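Flagellar biosynthesis protein FlaG (Helicobacter pylori, PDB 6JSX) probably takes part in building the flagellum, as a small protein of the FlaG family. Local coordinates at the interface of chains A and B. Numbering follows the deposited sequence. Chains: chain A/B, Flagellar biosynthesis protein FlaG.

The interface of chains A and B. Residues chain A 9-10, 13-14, 61; chain B 64, 67-68, 71-72.
Side chains of two helices of chain A close on one helix of chain B in an apolar, two-fold symmetric helix-packing interface between copies of this FlaG-family protein. The patch, with its twin related by the two-fold axis, helps hold the two chains of the deposited assembly together, though the structure alone does not show that the dimer is the biological form. Helix 54-71 of chain B lies in a groove between helices 4-21 and 54-72 of chain A. B:Met64, B:Val67 and B:Ile71 face the first of these. B:Ile68 turns to the second, as does B:Phe72, just past the end of the helix.

B:Ile71 meets the backbone of A:Leu10 tip first, its CD1 methyl 3.8 Å from A:Leu10 CA. Its CG1 is anti to the carbonyl carbon (chi1 -55°), and the extended chain beyond carries CD1 out to helix 4-21. A:Leu9 lies on the flank of the same methyl. The CD2 branch of A:Leu10 comes 3.9 Å from B:Val67 CG2, the two side chains crossing at about a right angle. That valine methyl also touches the CB of A:Arg13.

The chain of B:Met64 is bent at its end (chi3 -70°). Its terminal methyl CE lies beside A:Leu14 CD2, the side chains meeting at a slant, and also comes near A:Leu10 CD2.

Across the groove, B:Ile68 CG2 lies against the backbone carbonyl of A:Met61. B:Ile68 CD1 reaches the sulfur of A:Met61, 4.0 Å from SD. The rim of the B:Phe72 ring touches A:Met61 through CE2, 3.7 Å from CB. Within chain B, B:Ile71 CG2 packs on one face of this ring and B:Ile68 CG2 sits at its edge, which should limit its rotation.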
# COMPACT_ATOMS: atom_id res chain seq x y z
N LEU A 9 4.38 9.53 10.53
CA LEU A 9 5.73 9.00 10.34
C LEU A 9 5.70 7.89 9.30
O LEU A 9 6.50 7.90 8.36
CB LEU A 9 6.27 8.49 11.69
CG LEU A 9 7.70 7.98 11.83
CD1 LEU A 9 8.73 9.05 11.49
CD2 LEU A 9 7.90 7.48 13.25
N LEU A 10 4.77 6.95 9.45
CA LEU A 10 4.52 5.87 8.49
C LEU A 10 4.32 6.42 7.08
O LEU A 10 4.66 5.76 6.09
CB LEU A 10 3.27 5.09 8.91
CG LEU A 10 2.93 3.70 8.36
CD1 LEU A 10 1.84 3.74 7.30
CD2 LEU A 10 4.17 3.00 7.85
N ARG A 13 7.81 7.68 5.57
CA ARG A 13 8.61 6.53 5.22
C ARG A 13 8.08 5.87 3.96
O ARG A 13 8.83 5.55 3.04
CB ARG A 13 8.67 5.55 6.39
CG ARG A 13 9.30 6.15 7.65
CD ARG A 13 10.72 6.65 7.40
NE ARG A 13 11.13 7.63 8.40
CZ ARG A 13 11.55 8.86 8.12
NH1 ARG A 13 11.89 9.69 9.10
NH2 ARG A 13 11.65 9.27 6.86
N LEU A 14 6.77 5.67 3.92
CA LEU A 14 6.11 5.12 2.73
C LEU A 14 6.39 5.96 1.49
O LEU A 14 6.73 5.42 0.44
CB LEU A 14 4.61 4.96 2.96
CG LEU A 14 4.24 3.58 3.52
CD1 LEU A 14 2.76 3.46 3.84
CD2 LEU A 14 4.65 2.50 2.53
N MET A 61 -1.85 -2.22 8.89
CA MET A 61 -0.39 -2.21 8.89
C MET A 61 0.20 -3.31 9.77
O MET A 61 1.25 -3.87 9.46
CB MET A 61 0.14 -0.83 9.25
CG MET A 61 -0.13 0.21 8.17
SD MET A 61 0.74 -0.14 6.64
CE MET A 61 -0.44 -1.09 5.67
N MET B 64 9.33 -2.29 4.28
CA MET B 64 8.12 -1.77 4.91
C MET B 64 7.77 -2.59 6.14
O MET B 64 7.20 -2.07 7.10
CB MET B 64 6.96 -1.71 3.92
CG MET B 64 7.03 -0.49 3.02
SD MET B 64 7.91 0.92 3.76
CE MET B 64 6.76 1.45 5.04
N VAL B 67 9.91 -0.85 9.00
CA VAL B 67 9.43 0.41 9.57
C VAL B 67 8.13 0.20 10.33
O VAL B 67 7.92 0.79 11.38
CB VAL B 67 9.36 1.61 8.57
CG1 VAL B 67 10.02 1.28 7.27
CG2 VAL B 67 7.92 2.07 8.35
N ILE B 68 7.27 -0.68 9.82
CA ILE B 68 6.04 -1.03 10.52
C ILE B 68 6.40 -1.65 11.87
O ILE B 68 5.78 -1.32 12.90
CB ILE B 68 5.20 -2.02 9.70
CG1 ILE B 68 4.57 -1.32 8.50
CG2 ILE B 68 4.11 -2.62 10.56
CD1 ILE B 68 4.06 -2.28 7.42
N ILE B 71 7.57 1.29 14.21
CA ILE B 71 6.45 2.17 14.51
C ILE B 71 5.35 1.49 15.32
O ILE B 71 4.72 2.12 16.16
CB ILE B 71 5.85 2.79 13.22
CG1 ILE B 71 6.95 3.50 12.42
CG2 ILE B 71 4.77 3.77 13.57
CD1 ILE B 71 6.54 4.08 11.11
N PHE B 72 5.13 0.20 15.10
CA PHE B 72 4.08 -0.46 15.88
C PHE B 72 4.59 -1.47 16.92
O PHE B 72 5.28 -2.44 16.60
CB PHE B 72 2.98 -0.98 14.94
CG PHE B 72 2.45 0.09 14.01
CD1 PHE B 72 1.84 1.23 14.53
CD2 PHE B 72 2.60 -0.01 12.64
CE1 PHE B 72 1.37 2.24 13.68
CE2 PHE B 72 2.13 0.99 11.79
CZ PHE B 72 1.52 2.12 12.31